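Factor H binding protein (PDB 3R15) binds the complement regulator factor H, a property that probably helps the oral spirochaete Treponema denticola escape complement attack. Local coordinates at residues K23-K28 with L59-Q64; N31-E36 with R40-G45; I48-E53 with K85-K90; A52-E57 with Y63-K68; T72-G77 with A81-R86. All coordinates share one frame; numbering follows the deposited sequence.

Interaction 1: residues K23-K28 with L59-Q64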
# COMPACT_ATOMS: atom_id res chain seq x y z
N LYS A 23 -6.02 -4.82 -9.43
CA LYS A 23 -6.51 -5.31 -8.14
C LYS A 23 -5.63 -6.40 -7.56
O LYS A 23 -5.45 -6.47 -6.34
CB LYS A 23 -7.96 -5.79 -8.28
CG LYS A 23 -8.63 -6.16 -6.95
N ALA A 24 -5.10 -7.27 -8.42
CA ALA A 24 -4.24 -8.35 -7.96
C ALA A 24 -2.95 -7.80 -7.39
O ALA A 24 -2.46 -8.25 -6.35
CB ALA A 24 -3.95 -9.32 -9.10
N HIS A 25 -2.40 -6.80 -8.07
CA HIS A 25 -1.16 -6.18 -7.63
C HIS A 25 -1.37 -5.45 -6.31
O HIS A 25 -0.55 -5.57 -5.40
CB HIS A 25 -0.64 -5.21 -8.69
CG HIS A 25 0.67 -4.59 -8.34
ND1 HIS A 25 0.78 -3.32 -7.82
CD2 HIS A 25 1.94 -5.05 -8.47
CE1 HIS A 25 2.06 -3.03 -7.63
NE2 HIS A 25 2.78 -4.07 -8.02
N TYR A 26 -2.49 -4.73 -6.22
CA TYR A 26 -2.82 -3.95 -5.03
C TYR A 26 -3.06 -4.87 -3.84
O TYR A 26 -2.54 -4.64 -2.75
CB TYR A 26 -4.04 -3.07 -5.29
CG TYR A 26 -4.57 -2.39 -4.05
CD1 TYR A 26 -3.90 -1.31 -3.50
CD2 TYR A 26 -5.74 -2.83 -3.44
CE1 TYR A 26 -4.38 -0.68 -2.36
CE2 TYR A 26 -6.23 -2.21 -2.31
CZ TYR A 26 -5.55 -1.14 -1.77
OH TYR A 26 -6.03 -0.53 -0.64
N GLU A 27 -3.83 -5.93 -4.05
CA GLU A 27 -4.08 -6.86 -2.95
C GLU A 27 -2.83 -7.62 -2.51
O GLU A 27 -2.64 -7.88 -1.31
CB GLU A 27 -5.21 -7.82 -3.32
CG GLU A 27 -6.55 -7.19 -3.15
CD GLU A 27 -6.78 -6.78 -1.70
OE1 GLU A 27 -6.46 -7.58 -0.79
OE2 GLU A 27 -7.27 -5.65 -1.46
N LYS A 28 -1.96 -7.94 -3.46
CA LYS A 28 -0.68 -8.57 -3.13
C LYS A 28 0.13 -7.63 -2.24
O LYS A 28 0.77 -8.07 -1.28
CB LYS A 28 0.09 -8.91 -4.41
CG LYS A 28 1.50 -9.42 -4.18
N LEU A 59 2.83 1.81 -11.60
CA LEU A 59 2.88 2.64 -12.78
C LEU A 59 2.78 1.81 -14.07
O LEU A 59 2.08 2.18 -15.01
CB LEU A 59 4.19 3.42 -12.72
CG LEU A 59 4.52 4.38 -13.83
CD1 LEU A 59 3.37 5.38 -14.06
CD2 LEU A 59 5.82 5.05 -13.39
N ALA A 60 3.47 0.68 -14.09
CA ALA A 60 3.44 -0.23 -15.24
C ALA A 60 2.05 -0.83 -15.46
O ALA A 60 1.74 -1.32 -16.54
CB ALA A 60 4.48 -1.33 -15.08
N LEU A 61 1.22 -0.78 -14.42
CA LEU A 61 -0.16 -1.27 -14.51
C LEU A 61 -1.18 -0.13 -14.55
O LEU A 61 -2.37 -0.36 -14.40
CB LEU A 61 -0.47 -2.22 -13.34
CG LEU A 61 0.48 -3.41 -13.21
CD1 LEU A 61 0.28 -4.10 -11.87
CD2 LEU A 61 0.29 -4.39 -14.36
N ASP A 62 -0.70 1.10 -14.75
CA ASP A 62 -1.57 2.26 -14.93
C ASP A 62 -2.42 2.64 -13.71
O ASP A 62 -3.52 3.19 -13.86
CB ASP A 62 -2.49 2.09 -16.15
CG ASP A 62 -1.72 2.01 -17.46
OD1 ASP A 62 -0.63 2.62 -17.54
OD2 ASP A 62 -2.22 1.36 -18.41
N TYR A 63 -1.94 2.36 -12.50
CA TYR A 63 -2.61 2.87 -11.31
C TYR A 63 -1.56 3.30 -10.29
O TYR A 63 -0.38 3.04 -10.48
CB TYR A 63 -3.59 1.84 -10.72
CG TYR A 63 -2.99 0.85 -9.74
CD1 TYR A 63 -2.17 -0.19 -10.17
CD2 TYR A 63 -3.26 0.96 -8.38
CE1 TYR A 63 -1.62 -1.09 -9.26
CE2 TYR A 63 -2.72 0.07 -7.47
CZ TYR A 63 -1.90 -0.95 -7.90
OH TYR A 63 -1.37 -1.82 -6.97
N GLN A 64 -2.00 3.97 -9.23
CA GLN A 64 -1.12 4.40 -8.14
C GLN A 64 -1.80 4.14 -6.80
O GLN A 64 -3.02 4.03 -6.74
CB GLN A 64 -0.83 5.89 -8.25
CG GLN A 64 0.05 6.27 -9.43
CD GLN A 64 1.49 5.82 -9.25
OE1 GLN A 64 2.32 6.55 -8.71
NE2 GLN A 64 1.80 4.61 -9.72
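The hydroxyl OH of Y63 and ND1 of H25 lie 2.8 Å apart in an almost straight hydrogen bond (169°) in which either group could be the donor. It ties helix 20-36 to the first strand of a two-stranded antiparallel sheet, just where the chain leaves helix 44-59 through a Schellman motif with D62, at positive phi, as its C-prime residue. The bond illustrates how two flat groups can share a polar link without stacking. The oxygen sits at the imidazole edge, in the ring plane, while the rings meet rim to rim with their planes at 80°.

H25 reaches out from the helix because its CG stands opposite the backbone N (chi1 -176°). Its second nitrogen, NE2, is hydrogen-bonded to OE1 of E57 on helix 44-59, and the two bonds together hold the ring against rotation. The nearby carboxylate would be expected to make the imidazole more basic.

Y26 adds contact from the helix side: its CB touches OH of Y63 at 3.4 Å and CZ of Y63 at 4.0 Å. The rest of Y26 leads elsewhere, and its own hydroxyl is hydrogen-bonded to the backbone oxygen of F87 on the neighbouring strand. Next along the strand, Q64 folds back on itself, so that NE2 donates to Y63 O at 2.8 Å. On the turn, L61 meets the histidine obliquely, with CD1 of L61 lying 3.5 Å from CB of H25 and 3.6 Å from CG of H25.

Interaction 2: residues N31-E36 with R40-G45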
# COMPACT_ATOMS: atom_id res chain seq x y z
N ASN A 31 -1.64 -7.37 1.37
CA ASN A 31 -1.39 -8.59 2.14
C ASN A 31 0.06 -8.71 2.60
O ASN A 31 0.34 -9.15 3.72
CB ASN A 31 -1.81 -9.83 1.35
CG ASN A 31 -3.31 -9.89 1.13
OD1 ASN A 31 -4.09 -9.48 1.99
ND2 ASN A 31 -3.72 -10.39 -0.03
N ALA A 32 1.00 -8.33 1.73
CA ALA A 32 2.42 -8.38 2.07
C ALA A 32 2.72 -7.38 3.18
O ALA A 32 3.44 -7.68 4.13
CB ALA A 32 3.28 -8.11 0.84
N LEU A 33 2.20 -6.18 3.02
CA LEU A 33 2.33 -5.16 4.05
C LEU A 33 1.78 -5.63 5.43
O LEU A 33 2.48 -5.58 6.41
CB LEU A 33 1.71 -3.84 3.59
CG LEU A 33 1.75 -2.67 4.52
CD1 LEU A 33 3.13 -2.45 5.10
CD2 LEU A 33 1.26 -1.50 3.81
N GLU A 34 0.55 -6.13 5.45
CA GLU A 34 -0.01 -6.70 6.68
C GLU A 34 0.94 -7.75 7.27
O GLU A 34 1.17 -7.77 8.48
CB GLU A 34 -1.38 -7.33 6.40
CG GLU A 34 -1.98 -8.00 7.63
CD GLU A 34 -3.27 -8.74 7.30
OE1 GLU A 34 -3.21 -9.71 6.53
OE2 GLU A 34 -4.33 -8.34 7.81
N ASN A 35 1.50 -8.58 6.41
CA ASN A 35 2.41 -9.63 6.86
C ASN A 35 3.69 -9.06 7.49
O ASN A 35 4.09 -9.49 8.58
CB ASN A 35 2.74 -10.60 5.73
CG ASN A 35 3.56 -11.78 6.21
OD1 ASN A 35 3.09 -12.60 7.01
ND2 ASN A 35 4.79 -11.87 5.75
N GLU A 36 4.29 -8.07 6.84
CA GLU A 36 5.44 -7.37 7.43
C GLU A 36 5.09 -6.86 8.83
O GLU A 36 5.88 -7.02 9.77
CB GLU A 36 5.92 -6.22 6.54
CG GLU A 36 6.49 -6.67 5.20
CD GLU A 36 7.68 -7.61 5.36
OE1 GLU A 36 8.74 -7.15 5.84
OE2 GLU A 36 7.54 -8.81 5.04
N ARG A 40 6.70 -6.08 13.23
CA ARG A 40 7.39 -4.81 13.45
C ARG A 40 6.52 -3.58 13.15
O ARG A 40 5.50 -3.67 12.48
CB ARG A 40 8.65 -4.73 12.58
CG ARG A 40 8.33 -4.71 11.10
CD ARG A 40 9.58 -4.57 10.26
NE ARG A 40 9.32 -4.89 8.86
CZ ARG A 40 9.58 -4.07 7.85
NH1 ARG A 40 10.10 -2.88 8.07
NH2 ARG A 40 9.33 -4.46 6.60
N HIS A 41 6.97 -2.44 13.68
CA HIS A 41 6.48 -1.14 13.28
C HIS A 41 7.29 -0.67 12.09
O HIS A 41 8.45 -1.01 11.95
CB HIS A 41 6.65 -0.14 14.44
CG HIS A 41 5.87 -0.51 15.66
ND1 HIS A 41 4.68 0.08 15.99
CD2 HIS A 41 6.12 -1.42 16.63
CE1 HIS A 41 4.22 -0.45 17.11
NE2 HIS A 41 5.09 -1.35 17.53
N ILE A 42 6.66 0.11 11.21
CA ILE A 42 7.36 0.63 10.04
C ILE A 42 7.37 2.15 10.13
O ILE A 42 6.31 2.79 10.11
CB ILE A 42 6.68 0.15 8.74
CG1 ILE A 42 6.74 -1.38 8.65
CG2 ILE A 42 7.34 0.80 7.52
CD1 ILE A 42 6.07 -1.97 7.41
N PRO A 43 8.57 2.73 10.27
CA PRO A 43 8.68 4.18 10.50
C PRO A 43 8.31 5.01 9.27
O PRO A 43 8.30 4.49 8.15
CB PRO A 43 10.16 4.38 10.88
CG PRO A 43 10.87 3.19 10.27
CD PRO A 43 9.87 2.05 10.29
N ALA A 44 7.99 6.28 9.50
CA ALA A 44 7.52 7.18 8.42
C ALA A 44 8.41 7.23 7.17
O ALA A 44 7.91 7.20 6.04
CB ALA A 44 7.28 8.59 8.99
N GLY A 45 9.72 7.31 7.35
CA GLY A 45 10.62 7.34 6.21
C GLY A 45 10.59 6.05 5.41
O GLY A 45 10.71 6.06 4.18
O HOH W 1 8.67 -7.69 9.13
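The helix-loop-helix connection between helix 20-36 and helix 44-59 is clasped where E36, at the end of the first helix, forms a salt bridge with R40 of the loop. NH2 of R40 donates to OE1 of E36 at 2.9 Å and 162°, and OE1 accepts through its anti lone pair, the one away from the other oxygen. The acceptor lies close to the guanidinium plane, although the carboxylate itself is turned 75° from that plane. The two side chains run alongside each other in the same direction, E36 bent at its second torsion and R40 stretched from CG to NE.

A water serves as a second clasp. It accepts from NE of R40 at 2.9 Å, donates to the backbone O of E36 at 2.9 Å, and is only weakly bonded to OE1 of E36. Beneath these polar groups comes an apolar layer. CD1 of I42 meets CD1 of L33 at 3.8 Å, while CG1 of I42 lies 3.7 Å above the guanidinium plane of R40, toward its rim.

P43 then takes the N-cap position of helix 44-59. Deeper in, L33 packs on M50 of that helix and L83 of helix 80-86, while I42 touches V47 and joins its backbone to I74 of the loop before helix 80-86.

Interaction 3: residues I48-E53 with K85-K90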
# COMPACT_ATOMS: atom_id res chain seq x y z
N ILE A 48 7.52 6.05 3.20
CA ILE A 48 7.78 6.86 2.01
C ILE A 48 8.56 6.05 0.97
O ILE A 48 8.19 6.04 -0.21
CB ILE A 48 8.54 8.15 2.38
CG1 ILE A 48 7.61 9.10 3.14
CG2 ILE A 48 9.09 8.85 1.12
CD1 ILE A 48 8.33 10.25 3.84
N ASP A 49 9.62 5.38 1.40
CA ASP A 49 10.40 4.55 0.49
C ASP A 49 9.53 3.45 -0.12
O ASP A 49 9.64 3.15 -1.32
CB ASP A 49 11.59 3.90 1.23
CG ASP A 49 12.67 4.90 1.62
OD1 ASP A 49 12.68 6.03 1.09
OD2 ASP A 49 13.52 4.52 2.45
N MET A 50 8.68 2.85 0.71
CA MET A 50 7.80 1.78 0.28
C MET A 50 6.84 2.27 -0.80
O MET A 50 6.59 1.59 -1.80
CB MET A 50 6.99 1.25 1.47
CG MET A 50 5.96 0.19 1.09
SD MET A 50 4.96 -0.23 2.55
CE MET A 50 3.93 1.20 2.64
N LEU A 51 6.28 3.46 -0.58
CA LEU A 51 5.35 4.01 -1.55
C LEU A 51 6.01 4.19 -2.90
O LEU A 51 5.40 3.91 -3.92
CB LEU A 51 4.79 5.36 -1.08
CG LEU A 51 3.79 5.24 0.07
CD1 LEU A 51 3.62 6.61 0.69
CD2 LEU A 51 2.46 4.74 -0.47
N ALA A 52 7.25 4.70 -2.92
CA ALA A 52 7.95 4.90 -4.19
C ALA A 52 8.21 3.56 -4.89
O ALA A 52 8.06 3.43 -6.12
CB ALA A 52 9.26 5.63 -3.96
N GLU A 53 8.59 2.56 -4.10
CA GLU A 53 8.86 1.24 -4.62
C GLU A 53 7.60 0.65 -5.26
O GLU A 53 7.60 0.25 -6.43
CB GLU A 53 9.35 0.34 -3.48
CG GLU A 53 9.51 -1.12 -3.86
CD GLU A 53 9.88 -1.99 -2.68
OE1 GLU A 53 10.07 -1.45 -1.56
OE2 GLU A 53 9.98 -3.22 -2.87
N LYS A 85 -8.06 1.34 4.04
CA LYS A 85 -8.67 2.64 4.28
C LYS A 85 -7.65 3.76 4.23
O LYS A 85 -8.01 4.93 4.05
CB LYS A 85 -9.39 2.67 5.63
CG LYS A 85 -10.68 1.86 5.65
N ARG A 86 -6.38 3.41 4.39
CA ARG A 86 -5.31 4.40 4.37
C ARG A 86 -4.59 4.47 3.02
O ARG A 86 -4.26 5.55 2.54
CB ARG A 86 -4.28 4.14 5.47
CG ARG A 86 -3.05 5.03 5.36
CD ARG A 86 -2.06 4.86 6.52
NE ARG A 86 -0.82 5.56 6.22
CZ ARG A 86 0.24 5.59 7.01
NH1 ARG A 86 0.22 4.95 8.17
NH2 ARG A 86 1.32 6.25 6.61
N PHE A 87 -4.36 3.31 2.43
CA PHE A 87 -3.61 3.25 1.18
C PHE A 87 -4.57 2.94 0.05
O PHE A 87 -4.93 1.78 -0.17
CB PHE A 87 -2.49 2.22 1.28
CG PHE A 87 -1.46 2.55 2.33
CD1 PHE A 87 -0.50 3.52 2.09
CD2 PHE A 87 -1.47 1.91 3.56
CE1 PHE A 87 0.45 3.85 3.05
CE2 PHE A 87 -0.53 2.22 4.53
CZ PHE A 87 0.44 3.19 4.27
N ILE A 88 -4.98 3.99 -0.65
CA ILE A 88 -6.09 3.93 -1.59
C ILE A 88 -5.59 3.84 -3.02
O ILE A 88 -4.75 4.64 -3.44
CB ILE A 88 -6.98 5.18 -1.45
CG1 ILE A 88 -7.40 5.38 0.01
CG2 ILE A 88 -8.20 5.08 -2.37
CD1 ILE A 88 -8.39 4.35 0.49
N PRO A 89 -6.09 2.87 -3.78
CA PRO A 89 -5.67 2.79 -5.18
C PRO A 89 -6.48 3.74 -6.06
O PRO A 89 -7.68 3.93 -5.85
CB PRO A 89 -5.92 1.32 -5.53
CG PRO A 89 -7.08 0.92 -4.64
CD PRO A 89 -6.93 1.73 -3.37
N LYS A 90 -5.81 4.34 -7.04
CA LYS A 90 -6.47 5.22 -7.99
C LYS A 90 -5.92 4.94 -9.38
O LYS A 90 -4.72 4.74 -9.54
CB LYS A 90 -6.24 6.69 -7.61
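Helix 48-53 and the segment 85-90, which passes from a helix end into a strand, keep their backbones well apart: the nearest CA atoms, those of L51 and F87, are 9.4 Å from each other. The gap is bridged by side chains, as expected where a helix packs on a small antiparallel sheet. Strand 87-91 is paired there with strand 63-67.

F87 does most of the bridging. Its CG lies opposite the carbonyl carbon and beside the backbone N (chi1 -63°), which sends the buried ring toward the helix. L51 crosses the phenyl group at about a right angle and offers a single methyl, CD2, at 4.1 Å from CD1 and 4.2 Å from CE1 of F87. M50 comes to the far end of the ring, its CE 4.3 Å from CZ of F87. Both approaches are oblique to the ring, and the distances speak of ordinary apolar packing, with 96 Å² buried in all.

Around these three side chains the core continues: M50 also packs on F29 and L33 of helix 20-36, and F87 on I65 and D67 of the partner strand. The neighbouring R86 runs along the phenyl group, held by a salt bridge from its NE to OD1 of D67. CG of R86 stands 3.8 Å above the centre of one face of the F87 ring, and CZ of F87 in turn lies 3.3 Å above the guanidinium plane, offset toward its rim.

Interaction 4: residues A52-E57 with Y63-K68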
# COMPACT_ATOMS: atom_id res chain seq x y z
N ALA A 52 7.25 4.70 -2.92
CA ALA A 52 7.95 4.90 -4.19
C ALA A 52 8.21 3.56 -4.89
O ALA A 52 8.06 3.43 -6.12
CB ALA A 52 9.26 5.63 -3.96
N GLU A 53 8.59 2.56 -4.10
CA GLU A 53 8.86 1.24 -4.62
C GLU A 53 7.60 0.65 -5.26
O GLU A 53 7.60 0.25 -6.43
CB GLU A 53 9.35 0.34 -3.48
CG GLU A 53 9.51 -1.12 -3.86
CD GLU A 53 9.88 -1.99 -2.68
OE1 GLU A 53 10.07 -1.45 -1.56
OE2 GLU A 53 9.98 -3.22 -2.87
N ILE A 54 6.52 0.58 -4.49
CA ILE A 54 5.28 -0.01 -5.01
C ILE A 54 4.64 0.83 -6.13
O ILE A 54 4.09 0.28 -7.08
CB ILE A 54 4.27 -0.33 -3.88
CG1 ILE A 54 3.22 -1.33 -4.36
CG2 ILE A 54 3.58 0.92 -3.37
CD1 ILE A 54 3.77 -2.75 -4.56
N ASN A 55 4.73 2.16 -6.05
CA ASN A 55 4.16 2.98 -7.11
C ASN A 55 4.94 2.96 -8.41
O ASN A 55 4.37 3.15 -9.49
CB ASN A 55 3.95 4.41 -6.63
CG ASN A 55 2.66 4.56 -5.88
OD1 ASN A 55 1.68 3.90 -6.20
ND2 ASN A 55 2.66 5.43 -4.89
N THR A 56 6.24 2.70 -8.32
CA THR A 56 7.04 2.52 -9.54
C THR A 56 6.55 1.27 -10.27
O THR A 56 6.39 1.28 -11.50
CB THR A 56 8.53 2.41 -9.20
OG1 THR A 56 8.95 3.65 -8.62
CG2 THR A 56 9.36 2.14 -10.49
N GLU A 57 6.27 0.21 -9.51
CA GLU A 57 5.67 -1.00 -10.09
C GLU A 57 4.25 -0.75 -10.60
O GLU A 57 3.88 -1.16 -11.70
CB GLU A 57 5.63 -2.14 -9.07
CG GLU A 57 6.97 -2.73 -8.67
CD GLU A 57 6.80 -3.91 -7.71
OE1 GLU A 57 5.70 -4.49 -7.67
OE2 GLU A 57 7.77 -4.25 -7.00
N TYR A 63 -1.94 2.36 -12.50
CA TYR A 63 -2.61 2.87 -11.31
C TYR A 63 -1.56 3.30 -10.29
O TYR A 63 -0.38 3.04 -10.48
CB TYR A 63 -3.59 1.84 -10.72
CG TYR A 63 -2.99 0.85 -9.74
CD1 TYR A 63 -2.17 -0.19 -10.17
CD2 TYR A 63 -3.26 0.96 -8.38
CE1 TYR A 63 -1.62 -1.09 -9.26
CE2 TYR A 63 -2.72 0.07 -7.47
CZ TYR A 63 -1.90 -0.95 -7.90
OH TYR A 63 -1.37 -1.82 -6.97
N GLN A 64 -2.00 3.97 -9.23
CA GLN A 64 -1.12 4.40 -8.14
C GLN A 64 -1.80 4.14 -6.80
O GLN A 64 -3.02 4.03 -6.74
CB GLN A 64 -0.83 5.89 -8.25
CG GLN A 64 0.05 6.27 -9.43
CD GLN A 64 1.49 5.82 -9.25
OE1 GLN A 64 2.32 6.55 -8.71
NE2 GLN A 64 1.80 4.61 -9.72
N ILE A 65 -1.01 4.04 -5.74
CA ILE A 65 -1.53 3.93 -4.39
C ILE A 65 -1.25 5.25 -3.69
O ILE A 65 -0.13 5.78 -3.77
CB ILE A 65 -0.85 2.77 -3.65
CG1 ILE A 65 -1.25 1.44 -4.31
CG2 ILE A 65 -1.21 2.78 -2.15
CD1 ILE A 65 -0.36 0.27 -3.93
N VAL A 66 -2.27 5.80 -3.04
CA VAL A 66 -2.16 7.10 -2.41
C VAL A 66 -2.27 6.95 -0.90
O VAL A 66 -3.20 6.32 -0.41
CB VAL A 66 -3.24 8.07 -2.93
CG1 VAL A 66 -3.13 9.41 -2.24
CG2 VAL A 66 -3.12 8.24 -4.44
N ASP A 67 -1.32 7.52 -0.17
CA ASP A 67 -1.36 7.43 1.28
C ASP A 67 -2.24 8.58 1.79
O ASP A 67 -1.91 9.74 1.58
CB ASP A 67 0.06 7.55 1.83
CG ASP A 67 0.14 7.33 3.33
OD1 ASP A 67 -0.91 7.24 3.98
OD2 ASP A 67 1.27 7.26 3.85
N LYS A 68 -3.35 8.23 2.42
CA LYS A 68 -4.27 9.24 2.95
C LYS A 68 -3.81 9.81 4.29
O LYS A 68 -4.38 10.78 4.78
CB LYS A 68 -5.70 8.69 3.05
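N55 gives the most surface to this contact and addresses I65 much as a neighbouring strand would. Its OD1 accepts from I65 N at 2.7 Å, a bond of 174° that falls on a lone pair in the carbonyl plane, and its ND2 returns a bond to I65 O at 3.0 Å and 164°, again on a lone pair. A single side-chain amide thus satisfies both backbone groups of one strand residue, and the two bonds fix which way round the amide lies.

Q64 supplies a third link from the strand side. The bend in its chain brings NE2 to the backbone O of N55 at 3.0 Å, with the acceptor lying in the glutamine amide plane, while OE1 of Q64 rests 3.4 Å from CB of N55.

The side chain of I65 points to the interior, where its CD1 meets CG1 of I54 at 3.9 Å. F29 of helix 20-36 touches both isoleucines.

Strand 63-67 pairs with strand 87-91 along its other edge. Helix 52-57 and strand 63-67 run nearly antiparallel, at 157° with axes 7.6 Å apart at closest approach, an arrangement characteristic of an alpha-beta hairpin in which a tight turn folds the strand back along its helix.

Interaction 5: residues T72-G77 with A81-R86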
# COMPACT_ATOMS: atom_id res chain seq x y z
N THR A 72 3.30 9.56 7.96
CA THR A 72 3.14 8.86 9.23
C THR A 72 3.67 7.42 9.18
O THR A 72 3.83 6.84 8.10
CB THR A 72 1.67 8.86 9.74
OG1 THR A 72 0.85 8.03 8.90
CG2 THR A 72 1.10 10.27 9.77
N SER A 73 3.97 6.88 10.35
CA SER A 73 4.42 5.50 10.49
C SER A 73 3.24 4.54 10.40
O SER A 73 2.08 4.97 10.35
CB SER A 73 5.13 5.32 11.83
OG SER A 73 4.25 5.66 12.90
N ILE A 74 3.53 3.24 10.40
CA ILE A 74 2.47 2.24 10.51
C ILE A 74 2.74 1.33 11.71
O ILE A 74 3.85 0.83 11.90
CB ILE A 74 2.36 1.35 9.26
CG1 ILE A 74 2.53 2.16 7.97
CG2 ILE A 74 1.02 0.61 9.27
CD1 ILE A 74 2.60 1.28 6.73
N ALA A 75 1.71 1.09 12.53
CA ALA A 75 1.91 0.35 13.76
C ALA A 75 1.93 -1.16 13.54
O ALA A 75 1.23 -1.68 12.68
CB ALA A 75 0.84 0.72 14.77
N GLN A 76 2.72 -1.86 14.35
CA GLN A 76 2.69 -3.31 14.36
C GLN A 76 1.26 -3.82 14.55
O GLN A 76 0.48 -3.24 15.32
CB GLN A 76 3.59 -3.88 15.47
CG GLN A 76 3.70 -5.39 15.41
CD GLN A 76 4.33 -6.00 16.65
OE1 GLN A 76 4.74 -5.29 17.57
NE2 GLN A 76 4.43 -7.33 16.66
N GLY A 77 0.92 -4.88 13.85
CA GLY A 77 -0.38 -5.53 14.03
C GLY A 77 -1.53 -4.93 13.24
O GLY A 77 -2.65 -5.41 13.32
N ALA A 81 -7.81 -4.65 6.51
CA ALA A 81 -8.97 -3.76 6.40
C ALA A 81 -8.62 -2.31 6.75
O ALA A 81 -9.13 -1.37 6.12
CB ALA A 81 -10.11 -4.26 7.27
N ALA A 82 -7.75 -2.13 7.74
CA ALA A 82 -7.28 -0.81 8.12
C ALA A 82 -6.34 -0.23 7.07
O ALA A 82 -6.44 0.95 6.73
CB ALA A 82 -6.60 -0.85 9.48
N LEU A 83 -5.43 -1.06 6.57
CA LEU A 83 -4.50 -0.65 5.52
C LEU A 83 -5.25 -0.15 4.29
O LEU A 83 -4.86 0.85 3.70
CB LEU A 83 -3.55 -1.80 5.15
CG LEU A 83 -2.58 -2.24 6.26
CD1 LEU A 83 -1.87 -3.55 5.92
CD2 LEU A 83 -1.57 -1.12 6.53
N ARG A 84 -6.33 -0.84 3.92
CA ARG A 84 -7.09 -0.45 2.72
C ARG A 84 -7.76 0.92 2.82
O ARG A 84 -8.01 1.57 1.80
CB ARG A 84 -8.15 -1.50 2.37
CG ARG A 84 -7.57 -2.82 1.98
CD ARG A 84 -8.63 -3.73 1.36
NE ARG A 84 -8.11 -5.08 1.22
CZ ARG A 84 -8.26 -6.04 2.13
NH1 ARG A 84 -8.94 -5.80 3.24
NH2 ARG A 84 -7.74 -7.24 1.92
N LYS A 85 -8.06 1.34 4.04
CA LYS A 85 -8.67 2.64 4.28
C LYS A 85 -7.65 3.76 4.23
O LYS A 85 -8.01 4.93 4.05
CB LYS A 85 -9.39 2.67 5.63
CG LYS A 85 -10.68 1.86 5.65
N ARG A 86 -6.38 3.41 4.39
CA ARG A 86 -5.31 4.40 4.37
C ARG A 86 -4.59 4.47 3.02
O ARG A 86 -4.26 5.55 2.54
CB ARG A 86 -4.28 4.14 5.47
CG ARG A 86 -3.05 5.03 5.36
CD ARG A 86 -2.06 4.86 6.52
NE ARG A 86 -0.82 5.56 6.22
CZ ARG A 86 0.24 5.59 7.01
NH1 ARG A 86 0.22 4.95 8.17
NH2 ARG A 86 1.32 6.25 6.61
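CG of R86 stands opposite the backbone N (chi1 172°), and the chain beyond it is stretched as far as NE, which carries the guanidinium group across to the backbone of segment 72-77. T72 answers with a first torsion that sets OG1 between its own N and carbonyl carbon, on the side facing the arginine, and the two side chains slide past each other in opposite directions.

Two hydrogen bonds result. NH2 of R86 donates to T72 O at 3.0 Å, and NH1 to S73 O at 2.9 Å. Both oxygens lie near the guanidinium plane, but each donor stands above the plane of the carbonyl it meets, 57° out of it at T72 and 46° at S73, and not on a lone pair. OG1 of T72 sits over one guanidinium face, 3.1 Å from CZ of R86; the angles rule out a bond to the arginine, and the hydroxyl is hydrogen-bonded instead to K69 O.

Segment 72-77 is an irregular loop between strand 63-67 and helix 80-86. The arginine works as a brace across this connection, gripping successive loop carbonyls with its terminal nitrogens, while NE forms a salt bridge with OD1 of D67 at the end of the strand. With three bonds around it, the guanidinium group has little freedom to turn, and D67 would probably offset its charge.

I74 fills in the junction. Its CG1 lies 3.6 Å from NH1 of R86, oblique to the guanidinium group, and its CG2 makes an apolar contact with CD2 of L83 at 4.1 Å, where the two side chains cross at about a right angle.

Interaction 3 lies nearest the middle of the chain, its centre about 4 Å from the centre of the chain, and is purely apolar; the other four, farther out, combine polar bonds with packing. Interactions 3 and 4 set helix 44-59 against the two paired strands, and interaction 1 brings helix 20-36 to the same sheet. There polar side chains do the joining, with H25 linked both to Y63 and to E57 of segment 52-57. Interactions 2 and 5 lie toward the other end of the fold and brace irregular loops, each with an arginine: R40 pairs with a carboxylate and water at the surface, R86 with two loop carbonyls as well as the carboxylate of D67. A backbone bond from I74 to I42 joins these two.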